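Local coordinates for protein hydrolase, isochorismatase family (Pseudomonas putida, PDB 4L07) that probably hydrolyses maleamate to maleate and ammonia, as a maleamate amidase of the isochorismatase family, at residues V114-G118 and A119-F123; V26-S30 and Y31-D35; T153-D156 and A157-G161. All coordinates share one frame; numbering follows the deposited sequence.

Interaction 1 (V114-G118 and A119-F123)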
loop_
_atom_site.group_PDB
_atom_site.type_symbol
_atom_site.label_atom_id
_atom_site.label_comp_id
_atom_site.label_asym_id
_atom_site.label_seq_id
_atom_site.Cartn_x
_atom_site.Cartn_y
_atom_site.Cartn_z
ATOM N N VAL A 114 9.039 4.788 -13.679
ATOM C CA VAL A 114 8.263 5.012 -12.460
ATOM C C VAL A 114 9.083 5.861 -11.482
ATOM O O VAL A 114 10.236 5.536 -11.173
ATOM C CB VAL A 114 7.801 3.674 -11.818
ATOM C CG1 VAL A 114 8.920 2.659 -11.825
ATOM C CG2 VAL A 114 7.277 3.877 -10.400
ATOM N N VAL A 115 8.492 6.958 -11.020
ATOM C CA VAL A 115 9.152 7.839 -10.057
ATOM C C VAL A 115 8.711 7.434 -8.657
ATOM O O VAL A 115 7.521 7.221 -8.412
ATOM C CB VAL A 115 8.843 9.333 -10.310
ATOM C CG1 VAL A 115 9.517 10.214 -9.263
ATOM C CG2 VAL A 115 9.302 9.747 -11.699
ATOM N N LYS A 116 9.683 7.295 -7.759
ATOM C CA LYS A 116 9.409 6.914 -6.374
ATOM C C LYS A 116 10.148 7.833 -5.397
ATOM O O LYS A 116 11.063 8.565 -5.790
ATOM C CB LYS A 116 9.797 5.451 -6.140
ATOM C CG LYS A 116 11.296 5.199 -6.216
ATOM C CD LYS A 116 11.621 3.726 -6.101
ATOM C CE LYS A 116 13.058 3.431 -6.483
ATOM N NZ LYS A 116 14.017 3.708 -5.379
ATOM N N LYS A 117 9.765 7.773 -4.118
ATOM C CA LYS A 117 10.312 8.676 -3.109
ATOM C C LYS A 117 11.143 7.973 -2.035
ATOM O O LYS A 117 11.804 8.640 -1.237
ATOM C CB LYS A 117 9.180 9.472 -2.432
ATOM C CG LYS A 117 8.180 10.088 -3.393
ATOM C CD LYS A 117 8.731 11.267 -4.172
ATOM C CE LYS A 117 7.771 11.624 -5.304
ATOM N NZ LYS A 117 8.231 12.815 -6.059
ATOM N N GLY A 118 11.104 6.640 -2.018
ATOM C CA GLY A 118 11.857 5.840 -1.048
ATOM C C GLY A 118 12.806 4.846 -1.707
ATOM O O GLY A 118 13.189 5.011 -2.873
ATOM N N ALA A 119 13.169 3.804 -0.960
ATOM C CA ALA A 119 14.070 2.750 -1.445
ATOM C C ALA A 119 13.377 1.743 -2.375
ATOM O O ALA A 119 13.826 1.514 -3.496
ATOM C CB ALA A 119 14.738 2.037 -0.268
ATOM N N SER A 120 12.275 1.154 -1.921
ATOM C CA SER A 120 11.586 0.130 -2.702
ATOM C C SER A 120 10.881 0.700 -3.929
ATOM O O SER A 120 10.189 1.713 -3.841
ATOM C CB SER A 120 10.548 -0.591 -1.853
ATOM O OG SER A 120 9.750 -1.415 -2.691
ATOM N N SER A 121 11.024 0.012 -5.056
ATOM C CA SER A 121 10.379 0.426 -6.296
ATOM C C SER A 121 8.862 0.274 -6.224
ATOM O O SER A 121 8.147 0.836 -7.047
ATOM C CB SER A 121 10.939 -0.366 -7.469
ATOM O OG SER A 121 12.310 -0.050 -7.638
ATOM N N PHE A 122 8.387 -0.487 -5.237
ATOM C CA PHE A 122 6.949 -0.745 -5.067
ATOM C C PHE A 122 6.292 0.213 -4.091
ATOM O O PHE A 122 5.073 0.412 -4.140
ATOM C CB PHE A 122 6.706 -2.172 -4.563
ATOM C CG PHE A 122 7.019 -3.239 -5.569
ATOM C CD1 PHE A 122 8.325 -3.703 -5.730
ATOM C CD2 PHE A 122 6.007 -3.796 -6.347
ATOM C CE1 PHE A 122 8.615 -4.694 -6.656
ATOM C CE2 PHE A 122 6.290 -4.791 -7.273
ATOM C CZ PHE A 122 7.599 -5.238 -7.429
ATOM N N PHE A 123 7.080 0.794 -3.193
ATOM C CA PHE A 123 6.503 1.616 -2.138
ATOM C C PHE A 123 6.024 2.979 -2.627
ATOM O O PHE A 123 6.813 3.792 -3.108
ATOM C CB PHE A 123 7.443 1.783 -0.933
ATOM C CG PHE A 123 6.765 2.440 0.236
ATOM C CD1 PHE A 123 6.233 1.670 1.266
ATOM C CD2 PHE A 123 6.578 3.823 0.264
ATOM C CE1 PHE A 123 5.565 2.271 2.321
ATOM C CE2 PHE A 123 5.903 4.429 1.313
ATOM C CZ PHE A 123 5.404 3.649 2.348
HETATM O O HOH W 1 7.329 6.598 -3.612
HETATM O O HOH W 2 9.571 4.166 -2.825
#
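Lys116, the last residue of strand 112-116, lays its aliphatic chain against the backbone of Ala119, Ser120 and Ser121 as the chain turns back. CG sits between the backbone N and the carbonyl carbon (chi1 68°), and the chain runs on extended until it bends at CE (chi4 81°), which carries NZ to the carbonyls of the turn. The van der Waals part belongs to the methylenes: Lys116 CD lies 3.3 Å from Ser120 O and 3.5 Å from Ser121 CA, while Lys116 CE passes 3.7 Å from Ser121 OG, a hydroxyl that is hydrogen-bonded to Thr153.

The polar part belongs to the amine. Lys116 NZ donates to Gly118 O at 2.9 Å, only 17° from that carbonyl's plane, and to Ala119 O, also at 2.9 Å, from well above the plane; Asp28 adds a salt bridge. Small residues suit the bend, because they let it fold closely round the lysine. A methionine here, with no amine, would probably leave the Asp28 carboxylate without its charged mate and the carbonyls of Gly118 and Ala119 without their shared donor.

Further round, Ser120 OG accepts from Phe122 N at 3.0 Å, an ST turn, and is also hydrogen-bonded to Asp156. Water completes the backbone network: one molecule accepts from Lys117 N at 2.8 Å and another from Gly118 N, both lying close to Phe123 O.

Two neutral carbonyls and one carboxylate thus fix the amine in place, consistent with the lysine of the Asp-Lys-Cys catalytic triad of this family.

Interaction 2 (V26-S30 and Y31-D35)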
loop_
_atom_site.group_PDB
_atom_site.type_symbol
_atom_site.label_atom_id
_atom_site.label_comp_id
_atom_site.label_asym_id
_atom_site.label_seq_id
_atom_site.Cartn_x
_atom_site.Cartn_y
_atom_site.Cartn_z
ATOM N N VAL A 26 14.460 -2.257 -13.598
ATOM C CA VAL A 26 15.778 -1.619 -13.526
ATOM C C VAL A 26 15.715 -0.515 -12.476
ATOM O O VAL A 26 15.147 0.553 -12.700
ATOM C CB VAL A 26 16.205 -1.054 -14.894
ATOM C CG1 VAL A 26 17.635 -0.518 -14.842
ATOM C CG2 VAL A 26 16.086 -2.130 -15.954
ATOM N N VAL A 27 16.291 -0.797 -11.312
ATOM C CA VAL A 27 16.165 0.083 -10.150
ATOM C C VAL A 27 17.225 1.184 -10.103
ATOM O O VAL A 27 18.405 0.912 -9.860
ATOM C CB VAL A 27 16.221 -0.726 -8.830
ATOM C CG1 VAL A 27 16.019 0.186 -7.630
ATOM C CG2 VAL A 27 15.185 -1.838 -8.842
ATOM N N ASP A 28 16.789 2.422 -10.342
ATOM C CA ASP A 28 17.591 3.623 -10.068
ATOM C C ASP A 28 18.970 3.654 -10.734
ATOM O O ASP A 28 19.942 4.113 -10.121
ATOM C CB ASP A 28 17.752 3.842 -8.553
ATOM C CG ASP A 28 16.423 4.035 -7.839
ATOM O OD1 ASP A 28 15.398 4.281 -8.515
ATOM O OD2 ASP A 28 16.408 3.959 -6.587
ATOM N N PHE A 29 19.059 3.182 -11.975
ATOM C CA PHE A 29 20.246 3.452 -12.793
ATOM C C PHE A 29 20.118 4.861 -13.399
ATOM O O PHE A 29 20.157 5.041 -14.619
ATOM C CB PHE A 29 20.460 2.388 -13.886
ATOM C CG PHE A 29 21.250 1.170 -13.440
ATOM C CD1 PHE A 29 22.174 1.241 -12.395
ATOM C CD2 PHE A 29 21.098 -0.041 -14.108
ATOM C CE1 PHE A 29 22.900 0.115 -12.010
ATOM C CE2 PHE A 29 21.819 -1.170 -13.730
ATOM C CZ PHE A 29 22.722 -1.089 -12.676
ATOM N N SER A 30 19.934 5.847 -12.526
ATOM C CA SER A 30 19.930 7.262 -12.899
ATOM C C SER A 30 21.341 7.811 -12.726
ATOM O O SER A 30 22.157 7.210 -12.023
ATOM C CB SER A 30 18.941 8.043 -12.032
ATOM O OG SER A 30 19.347 8.052 -10.675
ATOM N N TYR A 31 21.636 8.943 -13.360
ATOM C CA TYR A 31 22.976 9.534 -13.260
ATOM C C TYR A 31 23.397 9.817 -11.813
ATOM O O TYR A 31 24.569 9.704 -11.473
ATOM C CB TYR A 31 23.090 10.797 -14.117
ATOM C CG TYR A 31 23.065 10.509 -15.602
ATOM C CD1 TYR A 31 24.106 9.800 -16.214
ATOM C CD2 TYR A 31 22.003 10.935 -16.398
ATOM C CE1 TYR A 31 24.084 9.532 -17.577
ATOM C CE2 TYR A 31 21.971 10.665 -17.756
ATOM C CZ TYR A 31 23.017 9.969 -18.339
ATOM O OH TYR A 31 22.985 9.707 -19.689
ATOM N N GLY A 32 22.435 10.174 -10.967
ATOM C CA GLY A 32 22.697 10.409 -9.545
ATOM C C GLY A 32 23.338 9.219 -8.850
ATOM O O GLY A 32 24.081 9.387 -7.881
ATOM N N PHE A 33 23.055 8.022 -9.359
ATOM C CA PHE A 33 23.587 6.787 -8.803
ATOM C C PHE A 33 24.696 6.150 -9.652
ATOM O O PHE A 33 25.371 5.248 -9.178
ATOM C CB PHE A 33 22.457 5.783 -8.545
ATOM C CG PHE A 33 21.477 6.246 -7.503
ATOM C CD1 PHE A 33 21.782 6.144 -6.150
ATOM C CD2 PHE A 33 20.255 6.806 -7.873
ATOM C CE1 PHE A 33 20.888 6.587 -5.184
ATOM C CE2 PHE A 33 19.358 7.252 -6.910
ATOM C CZ PHE A 33 19.677 7.143 -5.565
ATOM N N THR A 34 24.888 6.623 -10.887
ATOM C CA THR A 34 25.824 5.969 -11.823
ATOM C C THR A 34 26.949 6.866 -12.348
ATOM O O THR A 34 27.909 6.359 -12.943
ATOM C CB THR A 34 25.096 5.388 -13.052
ATOM O OG1 THR A 34 24.493 6.460 -13.790
ATOM C CG2 THR A 34 24.015 4.393 -12.629
ATOM N N ASP A 35 26.815 8.181 -12.182
ATOM C CA ASP A 35 27.849 9.124 -12.645
ATOM C C ASP A 35 28.679 9.643 -11.473
ATOM O O ASP A 35 28.195 10.424 -10.654
ATOM C CB ASP A 35 27.205 10.284 -13.422
ATOM C CG ASP A 35 28.227 11.242 -14.029
ATOM O OD1 ASP A 35 29.380 11.295 -13.546
ATOM O OD2 ASP A 35 27.853 11.954 -14.989
#
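Ser30 holds OG between its backbone N and carbonyl carbon (chi1 65°), and Phe33 swings its ring back beside its own N (chi1 -64°), and these two settings bring the hydroxyl and the ring together. Ser30 OG meets the ring at its edge, near the ring plane, 3.2 Å from Phe33 CD2, where the weakly positive C-H rim suits an oxygen. The same ring lies beside Asp28: Phe33 CD2 is 3.5 Å from Asp28 O and 3.9 Å from Asp28 CB. An aromatic suits this place because it is broad enough to reach two residues of the preceding loop at once.

The backbone turns sharply to allow this. Asp28 takes left-handed backbone angles, and Phe29 centres an inverse gamma turn whose bond, Ser30 N to Asp28 O, is weak. The loop thus leads from the carboxyl end of strand 22-27, in the parallel sheet of an alpha/beta fold, to the short helix 31-34, with Ser30 at its N-cap position. Asp28 also pairs with Lys116 and packs on Cys149; a sulfate bound near Phe33, probably from the crystallisation liquor, may mark a pocket.

Within this short helix, Phe33 N donates to Ser30 O at 2.9 Å, a bond between residues three apart. Thr34 OG1 lies 3.0 Å from the same oxygen but is also hydrogen-bonded to Asp102. Threonine suits this place because its beta-branch brings both OG1 and the methyl near Ser30 O. The methyl reaches Phe29 as well: Thr34 CG2 touches Phe29 CD1 at 3.7 Å, the two side chains crossing at about a right angle, and both also pack on Met48 of helix 45-60.

Interaction 3 (T153-D156 and A157-G161)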
loop_
_atom_site.group_PDB
_atom_site.type_symbol
_atom_site.label_atom_id
_atom_site.label_comp_id
_atom_site.label_asym_id
_atom_site.label_seq_id
_atom_site.Cartn_x
_atom_site.Cartn_y
_atom_site.Cartn_z
ATOM N N THR A 153 13.519 -3.419 -3.179
ATOM C CA THR A 153 12.637 -3.752 -4.304
ATOM C C THR A 153 12.388 -5.255 -4.353
ATOM O O THR A 153 11.262 -5.701 -4.614
ATOM C CB THR A 153 13.246 -3.246 -5.634
ATOM O OG1 THR A 153 13.312 -1.817 -5.594
ATOM C CG2 THR A 153 12.418 -3.674 -6.852
ATOM N N VAL A 154 13.440 -6.022 -4.078
ATOM C CA VAL A 154 13.372 -7.481 -4.083
ATOM C C VAL A 154 12.434 -7.989 -2.993
ATOM O O VAL A 154 11.565 -8.815 -3.270
ATOM C CB VAL A 154 14.776 -8.112 -3.955
ATOM C CG1 VAL A 154 14.700 -9.591 -3.571
ATOM C CG2 VAL A 154 15.522 -7.942 -5.268
ATOM N N VAL A 155 12.592 -7.471 -1.776
ATOM C CA VAL A 155 11.701 -7.836 -0.666
ATOM C C VAL A 155 10.251 -7.534 -1.018
ATOM O O VAL A 155 9.378 -8.396 -0.863
ATOM C CB VAL A 155 12.108 -7.150 0.655
ATOM C CG1 VAL A 155 11.033 -7.338 1.724
ATOM C CG2 VAL A 155 13.444 -7.699 1.134
ATOM N N ASP A 156 9.995 -6.324 -1.515
ATOM C CA ASP A 156 8.637 -5.959 -1.917
ATOM C C ASP A 156 8.070 -6.789 -3.065
ATOM O O ASP A 156 6.874 -7.098 -3.062
ATOM C CB ASP A 156 8.524 -4.465 -2.227
ATOM C CG ASP A 156 8.024 -3.660 -1.035
ATOM O OD1 ASP A 156 7.673 -4.263 0.003
ATOM O OD2 ASP A 156 7.982 -2.415 -1.128
ATOM N N ALA A 157 8.909 -7.144 -4.038
ATOM C CA ALA A 157 8.456 -7.965 -5.169
ATOM C C ALA A 157 7.906 -9.323 -4.717
ATOM O O ALA A 157 6.800 -9.711 -5.122
ATOM C CB ALA A 157 9.571 -8.149 -6.197
ATOM N N VAL A 158 8.652 -10.027 -3.863
ATOM C CA VAL A 158 8.193 -11.342 -3.382
ATOM C C VAL A 158 6.974 -11.181 -2.473
ATOM O O VAL A 158 6.014 -11.952 -2.568
ATOM C CB VAL A 158 9.287 -12.156 -2.669
ATOM C CG1 VAL A 158 8.988 -13.648 -2.776
ATOM C CG2 VAL A 158 10.643 -11.876 -3.286
ATOM N N GLN A 159 6.994 -10.156 -1.625
ATOM C CA GLN A 159 5.831 -9.865 -0.768
ATOM C C GLN A 159 4.574 -9.571 -1.578
ATOM O O GLN A 159 3.461 -9.880 -1.151
ATOM C CB GLN A 159 6.123 -8.683 0.152
ATOM C CG GLN A 159 7.057 -9.035 1.297
ATOM C CD GLN A 159 7.379 -7.848 2.177
ATOM O OE1 GLN A 159 7.374 -6.691 1.730
ATOM N NE2 GLN A 159 7.679 -8.125 3.431
ATOM N N SER A 160 4.760 -8.962 -2.747
ATOM C CA SER A 160 3.645 -8.555 -3.603
ATOM C C SER A 160 3.044 -9.705 -4.427
ATOM O O SER A 160 2.035 -9.523 -5.102
ATOM C CB SER A 160 4.081 -7.405 -4.516
ATOM O OG SER A 160 4.473 -6.274 -3.744
ATOM N N GLY A 161 3.658 -10.886 -4.359
ATOM C CA GLY A 161 3.168 -12.042 -5.095
ATOM C C GLY A 161 3.930 -12.418 -6.358
ATOM O O GLY A 161 3.434 -13.209 -7.159
#
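From Thr153 to Gln159 the backbone keeps regular alpha-helical angles, so Ala157 N, Val158 N and Gln159 N donate in turn to Thr153 O, Val154 O and Val155 O. The side chains follow this spacing of four. Ala157 CB rests 3.4 Å from Thr153 O, and alanine suits the spot because Phe122, Val139 and Val164 also pack against this small side chain. Val158 sends CG2 beside its backbone N, and that methyl comes within 3.2 Å of Val154 O; the side chain also packs on Val164 of strand 163-172. On another flank Val155 and Gln159 run alongside each other: Gln159 CG sits 3.2 Å from Val155 O, and Val155 CG1 is 3.7 Å from Gln159 CD, so the valine methyl packs against the end of the glutamine chain.

Most of these residues belong to the C-terminal part of helix 146-159, the helix of a beta-alpha-beta crossover that runs from strand 138-144 to strand 163-172. Val154 and Ala157 meet both strands, whereas Asp156 and Gln159 face a second subunit, where they pack on Phe123 and Ala119 of that copy.

At the helix's end Asp156 O takes two bonds from one residue. Ser160 N donates to it at 2.8 Å, and Ser160 OG at 2.6 Å, the two reaching it from opposite faces of the carbonyl plane. With its hydroxyl beside its own backbone N (chi1 -61°), serine can bend back onto the helix in this way, satisfying a carbonyl twice over. Gly161 then turns off with a positive phi of 103° in a Schellman motif, its N bonded 3.1 Å from Val158 O; a CB at these angles would collide with Ser160 O.

Along the chain the contacts follow in series, none nesting or crossing. Interaction 2 comes first and closes the turn from strand 22-27 into helix 31-34; interaction 1 closes the bend that leaves strand 112-116, outermost within the chain; interaction 3 finishes helix 146-159 ahead of strand 163-172. Interaction 1 lies between the others. Lys116 NZ reaches Asp28 OD2 at 2.7 Å, tying two strand ends of one sheet, while Ser121 OG lies 2.9 Å from Thr153 OG1, joining the bend to the helix. Residues 26-35 and 153-161 meet more lightly, through Val27 and Thr153. Interactions 1 and 3 both also pack against a second subunit.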